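Local coordinates for nitrate regulatory protein (Klebsiella oxytoca, PDB 4AKK), which senses nitrate and nitrite and binds the terminator in the nasF operon leader RNA to bring about transcription antitermination, at residues A[258-263]-A[281-286]; A[81-85]-A[152-156]. All coordinates share one frame; numbering follows the deposited sequence.

Contact 1 (A[258-263]-A[281-286])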
ATOM      1  N   GLU A 258      26.855  22.340  -2.178  1.00 42.92           N
ATOM      2  CA  GLU A 258      26.779  22.917  -3.511  1.00 40.96           C
ATOM      3  C   GLU A 258      25.452  22.548  -4.184  1.00 38.04           C
ATOM      4  O   GLU A 258      24.759  23.415  -4.701  1.00 37.67           O
ATOM      5  CB  GLU A 258      27.962  22.483  -4.376  1.00 42.05           C
ATOM      6  CG  GLU A 258      28.030  23.227  -5.699  1.00 46.39           C
ATOM      7  CD  GLU A 258      29.260  22.871  -6.515  1.00 52.00           C
ATOM      8  OE1 GLU A 258      29.845  21.797  -6.267  1.00 50.89           O
ATOM      9  OE2 GLU A 258      29.630  23.662  -7.410  1.00 51.69           O
ATOM     10  N   ILE A 259      25.096  21.265  -4.164  1.00 38.77           N
ATOM     11  CA  ILE A 259      23.801  20.833  -4.697  1.00 39.44           C
ATOM     12  C   ILE A 259      22.635  21.528  -3.992  1.00 35.74           C
ATOM     13  O   ILE A 259      21.684  21.967  -4.629  1.00 35.55           O
ATOM     14  CB  ILE A 259      23.624  19.312  -4.613  1.00 33.52           C
ATOM     15  CG1 ILE A 259      24.611  18.632  -5.570  1.00 31.34           C
ATOM     16  CG2 ILE A 259      22.173  18.934  -4.947  1.00 35.60           C
ATOM     17  CD1 ILE A 259      24.679  17.114  -5.462  1.00 31.20           C
ATOM     18  N   GLU A 260      22.718  21.641  -2.674  1.00 38.87           N
ATOM     19  CA  GLU A 260      21.664  22.304  -1.930  1.00 41.78           C
ATOM     20  C   GLU A 260      21.489  23.764  -2.334  1.00 37.08           C
ATOM     21  O   GLU A 260      20.364  24.246  -2.465  1.00 42.37           O
ATOM     22  CB  GLU A 260      21.886  22.158  -0.425  1.00 46.09           C
ATOM     23  CG  GLU A 260      21.289  20.875   0.142  1.00 47.82           C
ATOM     24  CD  GLU A 260      21.771  20.566   1.552  1.00 56.39           C
ATOM     25  OE1 GLU A 260      22.498  21.402   2.136  1.00 52.37           O
ATOM     26  OE2 GLU A 260      21.425  19.482   2.074  1.00 55.97           O
ATOM     27  N   GLN A 261      22.598  24.465  -2.543  1.00 39.89           N
ATOM     28  CA  GLN A 261      22.533  25.864  -2.974  1.00 45.74           C
ATOM     29  C   GLN A 261      21.955  25.998  -4.372  1.00 37.35           C
ATOM     30  O   GLN A 261      21.163  26.903  -4.652  1.00 31.90           O
ATOM     31  CB  GLN A 261      23.921  26.495  -2.962  1.00 40.36           C
ATOM     32  CG  GLN A 261      24.566  26.547  -1.593  1.00 44.60           C
ATOM     33  CD  GLN A 261      26.021  27.003  -1.672  1.00 52.13           C
ATOM     34  OE1 GLN A 261      26.738  26.660  -2.614  1.00 53.63           O
ATOM     35  NE2 GLN A 261      26.459  27.775  -0.684  1.00 39.91           N
ATOM     36  N   LEU A 262      22.384  25.110  -5.263  1.00 33.61           N
ATOM     37  CA  LEU A 262      21.882  25.139  -6.634  1.00 36.21           C
ATOM     38  C   LEU A 262      20.387  24.777  -6.692  1.00 33.54           C
ATOM     39  O   LEU A 262      19.657  25.289  -7.528  1.00 34.57           O
ATOM     40  CB  LEU A 262      22.725  24.231  -7.537  1.00 33.30           C
ATOM     41  CG  LEU A 262      24.154  24.754  -7.789  1.00 39.15           C
ATOM     42  CD1 LEU A 262      25.032  23.741  -8.527  1.00 32.16           C
ATOM     43  CD2 LEU A 262      24.088  26.053  -8.556  1.00 36.35           C
ATOM     44  N   ARG A 263      19.931  23.911  -5.792  1.00 38.01           N
ATOM     45  CA  ARG A 263      18.507  23.582  -5.742  1.00 34.79           C
ATOM     46  C   ARG A 263      17.716  24.841  -5.401  1.00 34.57           C
ATOM     47  O   ARG A 263      16.698  25.147  -6.027  1.00 35.33           O
ATOM     48  CB  ARG A 263      18.229  22.493  -4.708  1.00 30.73           C
ATOM     49  CG  ARG A 263      18.623  21.073  -5.117  1.00 30.51           C
ATOM     50  CD  ARG A 263      18.409  20.155  -3.916  1.00 31.40           C
ATOM     51  NE  ARG A 263      18.544  18.737  -4.227  1.00 33.92           N
ATOM     52  CZ  ARG A 263      18.434  17.767  -3.323  1.00 36.50           C
ATOM     53  NH1 ARG A 263      18.188  18.064  -2.052  1.00 39.55           N
ATOM     54  NH2 ARG A 263      18.572  16.497  -3.684  1.00 37.89           N
ATOM     55  N   ARG A 281      28.464  22.638 -13.666  1.00 34.02           N
ATOM     56  CA  ARG A 281      28.772  22.602 -12.243  1.00 33.42           C
ATOM     57  C   ARG A 281      27.740  21.697 -11.554  1.00 38.77           C
ATOM     58  O   ARG A 281      28.076  20.836 -10.734  1.00 35.43           O
ATOM     59  CB  ARG A 281      28.720  24.029 -11.684  1.00 39.54           C
ATOM     60  CG  ARG A 281      29.467  24.250 -10.379  1.00 51.67           C
ATOM     61  CD  ARG A 281      30.971  24.365 -10.603  1.00 64.19           C
ATOM     62  NE  ARG A 281      31.323  25.462 -11.506  1.00 66.97           N
ATOM     63  CZ  ARG A 281      32.572  25.848 -11.765  1.00 67.57           C
ATOM     64  NH1 ARG A 281      33.593  25.229 -11.185  1.00 67.92           N
ATOM     65  NH2 ARG A 281      32.801  26.856 -12.601  1.00 57.15           N
ATOM     66  N   TRP A 282      26.476  21.889 -11.921  1.00 35.69           N
ATOM     67  CA  TRP A 282      25.380  21.078 -11.402  1.00 35.75           C
ATOM     68  C   TRP A 282      25.592  19.617 -11.773  1.00 30.68           C
ATOM     69  O   TRP A 282      25.589  18.737 -10.914  1.00 33.29           O
ATOM     70  CB  TRP A 282      24.061  21.586 -11.993  1.00 30.67           C
ATOM     71  CG  TRP A 282      22.877  20.677 -11.782  1.00 34.39           C
ATOM     72  CD1 TRP A 282      22.374  19.759 -12.660  1.00 30.32           C
ATOM     73  CD2 TRP A 282      22.037  20.627 -10.627  1.00 30.46           C
ATOM     74  NE1 TRP A 282      21.275  19.139 -12.122  1.00 33.02           N
ATOM     75  CE2 TRP A 282      21.045  19.655 -10.874  1.00 33.36           C
ATOM     76  CE3 TRP A 282      22.021  21.318  -9.409  1.00 31.87           C
ATOM     77  CZ2 TRP A 282      20.054  19.352  -9.948  1.00 33.34           C
ATOM     78  CZ3 TRP A 282      21.035  21.013  -8.486  1.00 39.56           C
ATOM     79  CH2 TRP A 282      20.064  20.039  -8.762  1.00 38.68           C
ATOM     80  N   PHE A 283      25.789  19.370 -13.060  1.00 32.20           N
ATOM     81  CA  PHE A 283      25.921  18.008 -13.562  1.00 37.02           C
ATOM     82  C   PHE A 283      27.047  17.252 -12.849  1.00 34.70           C
ATOM     83  O   PHE A 283      26.874  16.114 -12.405  1.00 34.89           O
ATOM     84  CB  PHE A 283      26.160  18.015 -15.081  1.00 30.58           C
ATOM     85  CG  PHE A 283      26.232  16.636 -15.681  1.00 34.47           C
ATOM     86  CD1 PHE A 283      25.075  15.974 -16.076  1.00 31.23           C
ATOM     87  CD2 PHE A 283      27.450  15.993 -15.832  1.00 33.39           C
ATOM     88  CE1 PHE A 283      25.137  14.704 -16.629  1.00 29.92           C
ATOM     89  CE2 PHE A 283      27.520  14.719 -16.380  1.00 32.89           C
ATOM     90  CZ  PHE A 283      26.361  14.074 -16.773  1.00 35.71           C
ATOM     91  N   CYS A 284      28.198  17.906 -12.723  1.00 36.30           N
ATOM     92  CA  CYS A 284      29.375  17.263 -12.153  1.00 35.45           C
ATOM     93  C   CYS A 284      29.185  16.959 -10.685  1.00 34.95           C
ATOM     94  O   CYS A 284      29.487  15.850 -10.237  1.00 32.85           O
ATOM     95  CB  CYS A 284      30.632  18.113 -12.381  1.00 34.69           C
ATOM     96  SG  CYS A 284      31.130  18.147 -14.134  1.00 49.45           S
ATOM     97  N   ALA A 285      28.682  17.937  -9.936  1.00 31.20           N
ATOM     98  CA  ALA A 285      28.362  17.692  -8.538  1.00 31.96           C
ATOM     99  C   ALA A 285      27.397  16.513  -8.399  1.00 33.14           C
ATOM    100  O   ALA A 285      27.582  15.655  -7.535  1.00 32.41           O
ATOM    101  CB  ALA A 285      27.786  18.945  -7.888  1.00 37.07           C
ATOM    102  N   GLN A 286      26.370  16.466  -9.247  1.00 35.46           N
ATOM    103  CA  GLN A 286      25.354  15.407  -9.149  1.00 32.83           C
ATOM    104  C   GLN A 286      25.954  14.065  -9.547  1.00 32.86           C
ATOM    105  O   GLN A 286      25.634  13.039  -8.976  1.00 30.41           O
ATOM    106  CB  GLN A 286      24.157  15.706 -10.061  1.00 31.86           C
ATOM    107  CG  GLN A 286      23.313  16.877  -9.621  1.00 33.21           C
ATOM    108  CD  GLN A 286      22.393  16.530  -8.464  1.00 33.84           C
ATOM    109  OE1 GLN A 286      22.413  15.408  -7.949  1.00 31.98           O
ATOM    110  NE2 GLN A 286      21.579  17.498  -8.043  1.00 31.82           N
TER
HETATM  111  O   HOH W   1      30.554  20.836  -9.301  1.00 45.35           O
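Trp282 holds its CG anti to the backbone N (chi1 168°), a torsion that brings the indole rim against the side chain of Leu262. Leu262 CB lies 3.5 Å from Trp282 CE3, and CD1 reaches the same edge in the plane of the ring, so the leucine meets the indole at its rim, the two side chains running past each other in opposite directions. Farther along that edge, Arg263 CG sits 4.1 Å from Trp282 CH2. Within its own helix, Gln286 bends back at chi2 (-77°) and sets NE2 above one face of the indole, offset toward its rim, while the same NE2 is 3.5 Å from Ile259 CG2; the amide thus lies between isoleucine and ring. Its OE1 is hydrogen-bonded to Arg289, and NE2 makes a weak hydrogen bond to Glu202. Ile259 CG1 rests 3.9 Å from the methyl of Ala285, a small residue at the point of nearest backbone approach. Between the segments, the one water-bridged polar link lies at the rim. Glu258 extends across Arg281 at about a right angle, its OE2 beside the aliphatic CG, yet OE2 stays 4.8 Å from Arg281 NE and the guanidinium turns to Glu277 instead. A water donates to both Glu258 OE1, at 3.3 Å, and Arg281 O, at 2.9 Å. The case illustrates how segments 258-263 and 281-286, on helices 257-267 and 277-312 of the all-helical NIT domain, can pack at 139° with their axes 10.1 Å apart, mainly by apolar contact. Behind them runs helix 180-212, which takes up several polar ends: Arg263 forms a salt bridge with Glu202, Trp282 NE1 donates to Arg203 O, and Phe210 meets the indole ring, while helix 217-240 touches Arg263 through Ile227 and Gln230.

Contact 2 (A[81-85]-A[152-156])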
ATOM      1  N   ASN A  81      22.565  13.680 -22.380  1.00 34.52           N
ATOM      2  CA  ASN A  81      21.991  14.966 -22.005  1.00 32.64           C
ATOM      3  C   ASN A  81      22.955  16.137 -22.223  1.00 36.85           C
ATOM      4  O   ASN A  81      22.548  17.204 -22.701  1.00 37.58           O
ATOM      5  CB  ASN A  81      21.518  14.931 -20.551  1.00 33.21           C
ATOM      6  CG  ASN A  81      20.294  15.785 -20.320  1.00 49.39           C
ATOM      7  OD1 ASN A  81      19.342  15.737 -21.103  1.00 52.08           O
ATOM      8  ND2 ASN A  81      20.304  16.570 -19.240  1.00 46.10           N
ATOM      9  N   ILE A  82      24.227  15.940 -21.870  1.00 36.77           N
ATOM     10  CA  ILE A  82      25.233  16.999 -21.999  1.00 36.00           C
ATOM     11  C   ILE A  82      25.617  17.189 -23.466  1.00 32.86           C
ATOM     12  O   ILE A  82      25.757  18.307 -23.947  1.00 31.67           O
ATOM     13  CB  ILE A  82      26.501  16.723 -21.149  1.00 39.24           C
ATOM     14  CG1 ILE A  82      26.148  16.577 -19.668  1.00 36.09           C
ATOM     15  CG2 ILE A  82      27.495  17.865 -21.300  1.00 36.99           C
ATOM     16  CD1 ILE A  82      25.712  17.886 -19.021  1.00 39.24           C
ATOM     17  N   TRP A  83      25.780  16.080 -24.170  1.00 31.64           N
ATOM     18  CA  TRP A  83      25.930  16.110 -25.612  1.00 30.59           C
ATOM     19  C   TRP A  83      24.847  16.966 -26.267  1.00 36.06           C
ATOM     20  O   TRP A  83      25.158  17.866 -27.046  1.00 37.30           O
ATOM     21  CB  TRP A  83      25.907  14.680 -26.151  1.00 32.96           C
ATOM     22  CG  TRP A  83      25.793  14.581 -27.615  1.00 35.40           C
ATOM     23  CD1 TRP A  83      24.701  14.182 -28.323  1.00 36.51           C
ATOM     24  CD2 TRP A  83      26.809  14.884 -28.577  1.00 42.08           C
ATOM     25  NE1 TRP A  83      24.969  14.218 -29.666  1.00 35.43           N
ATOM     26  CE2 TRP A  83      26.256  14.644 -29.853  1.00 40.09           C
ATOM     27  CE3 TRP A  83      28.129  15.333 -28.487  1.00 36.71           C
ATOM     28  CZ2 TRP A  83      26.981  14.837 -31.035  1.00 43.46           C
ATOM     29  CZ3 TRP A  83      28.848  15.527 -29.662  1.00 46.00           C
ATOM     30  CH2 TRP A  83      28.269  15.280 -30.919  1.00 41.68           C
ATOM     31  N   LEU A  84      23.574  16.706 -25.945  1.00 32.45           N
ATOM     32  CA  LEU A  84      22.477  17.446 -26.580  1.00 34.83           C
ATOM     33  C   LEU A  84      22.388  18.919 -26.140  1.00 34.26           C
ATOM     34  O   LEU A  84      22.282  19.809 -26.980  1.00 33.99           O
ATOM     35  CB  LEU A  84      21.133  16.723 -26.395  1.00 32.71           C
ATOM     36  CG  LEU A  84      20.995  15.347 -27.066  1.00 30.62           C
ATOM     37  CD1 LEU A  84      19.799  14.569 -26.511  1.00 32.87           C
ATOM     38  CD2 LEU A  84      20.919  15.451 -28.601  1.00 33.67           C
ATOM     39  N   CYS A  85      22.454  19.173 -24.834  1.00 31.40           N
ATOM     40  CA  CYS A  85      22.383  20.540 -24.299  1.00 34.21           C
ATOM     41  C   CYS A  85      23.574  21.418 -24.696  1.00 43.86           C
ATOM     42  O   CYS A  85      23.476  22.648 -24.681  1.00 44.18           O
ATOM     43  CB  CYS A  85      22.312  20.521 -22.767  1.00 36.09           C
ATOM     44  SG  CYS A  85      20.796  19.849 -22.023  1.00 44.27           S
ATOM     45  N   ALA A 152      16.800  17.146 -25.640  1.00 38.49           N
ATOM     46  CA  ALA A 152      17.348  16.571 -24.410  1.00 40.36           C
ATOM     47  C   ALA A 152      16.264  15.993 -23.490  1.00 38.69           C
ATOM     48  O   ALA A 152      16.432  14.889 -22.968  1.00 36.63           O
ATOM     49  CB  ALA A 152      18.214  17.586 -23.667  1.00 30.86           C
ATOM     50  N   GLU A 153      15.158  16.719 -23.305  1.00 36.10           N
ATOM     51  CA  GLU A 153      14.038  16.215 -22.493  1.00 38.49           C
ATOM     52  C   GLU A 153      13.445  14.931 -23.056  1.00 38.85           C
ATOM     53  O   GLU A 153      13.064  14.047 -22.292  1.00 39.97           O
ATOM     54  CB  GLU A 153      12.900  17.239 -22.375  1.00 48.10           C
ATOM     55  CG  GLU A 153      13.350  18.656 -22.186  1.00 58.13           C
ATOM     56  CD  GLU A 153      13.487  19.392 -23.498  1.00 55.87           C
ATOM     57  OE1 GLU A 153      12.439  19.849 -24.018  1.00 58.44           O
ATOM     58  OE2 GLU A 153      14.633  19.503 -24.004  1.00 48.19           O
ATOM     59  N   GLU A 154      13.334  14.847 -24.383  1.00 34.93           N
ATOM     60  CA  GLU A 154      12.795  13.649 -25.040  1.00 38.98           C
ATOM     61  C   GLU A 154      13.732  12.438 -24.875  1.00 34.93           C
ATOM     62  O   GLU A 154      13.289  11.340 -24.533  1.00 35.55           O
ATOM     63  CB  GLU A 154      12.502  13.911 -26.533  1.00 32.46           C
ATOM     64  CG  GLU A 154      11.572  15.096 -26.803  1.00 36.78           C
ATOM     65  CD  GLU A 154      11.390  15.401 -28.301  1.00 43.89           C
ATOM     66  OE1 GLU A 154      12.348  15.191 -29.081  1.00 39.06           O
ATOM     67  OE2 GLU A 154      10.291  15.859 -28.699  1.00 38.60           O
ATOM     68  N   ALA A 155      15.024  12.648 -25.115  1.00 31.42           N
ATOM     69  CA  ALA A 155      16.028  11.601 -24.912  1.00 33.17           C
ATOM     70  C   ALA A 155      16.078  11.159 -23.441  1.00 28.43           C
ATOM     71  O   ALA A 155      16.159   9.973 -23.136  1.00 32.30           O
ATOM     72  CB  ALA A 155      17.394  12.085 -25.370  1.00 33.65           C
ATOM     73  N   THR A 156      16.015  12.135 -22.546  1.00 27.37           N
ATOM     74  CA  THR A 156      15.963  11.902 -21.116  1.00 30.60           C
ATOM     75  C   THR A 156      14.769  11.038 -20.715  1.00 31.89           C
ATOM     76  O   THR A 156      14.919  10.094 -19.936  1.00 33.57           O
ATOM     77  CB  THR A 156      15.907  13.246 -20.355  1.00 30.99           C
ATOM     78  OG1 THR A 156      17.239  13.677 -20.083  1.00 42.70           O
ATOM     79  CG2 THR A 156      15.146  13.097 -19.030  1.00 40.90           C
TER
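Ala152 opens the second segment with its methyl directed at helix 56-85, a small-residue contact between nearly antiparallel helices in the all-helical NIT domain. The axes of the two segments run at 163° and come within 9.5 Å, and the alpha carbons of Asn81 and Ala152 approach to 5.5 Å. Such closeness depends on how little bulk the alanine brings. Its CB is met by three side chains of the opposing helix: Asn81 OD1 at 3.4 Å, Cys85 SG at 3.8 Å and the CB of Leu84 somewhat farther off. The methyl is therefore seated among an amide oxygen, a sulfur and a hydrocarbon, one turn of helix 56-85 supplying all three. Glu153 and Glu154 make no contact with 81-85; the first forms a salt bridge with Arg212 of helix 180-212. Ala155, one turn beyond Ala152, again offers only a methyl. Leu84 keeps its CG beside the backbone N (chi1 -65°), which carries CD1 across the gap to lie 3.6 Å from Ala155 CB and 3.8 Å from Ala152 CA, so one leucine branch bridges two successive alanines. Helix 180-212 packs beside the pair: Ala207 touches Asn81, Ala211 touches Cys85 and Ala204 touches Thr156, extending the run of small residues. A 1,2-ethanediol molecule, probably from the crystallisation liquor, lies about 4 Å from the Asn81 side chain at its nearest atoms. Thr156 ends the segment and adds its polar element. The threonine and asparagine side chains cross obliquely, and Thr156 OG1 stands 3.1 Å from Asn81 OD1, a weak hydrogen bond whose proton has another acceptor within reach.

How the contacts relate
Both contacts join helices of one NIT domain, and both are partly buried, so neither is wholly core or wholly surface. Helix 180-212 is their common neighbour. Contact 1 buries 389 Å² through large side chains, with an indole, a glutamine and a charged, water-bridged rim; contact 2 buries 208 Å² and relies on alanine methyls, a leucine and a thiol, with a buried asparagine for its polar part. The more steeply inclined pair in 258-263/281-286 thus uses bulk, the closer pair in 81-85/152-156 smallness. Their centres are about 18 Å apart, and packing of Phe283 CD1 on Ile82 CD1, at 3.6 Å, connects them.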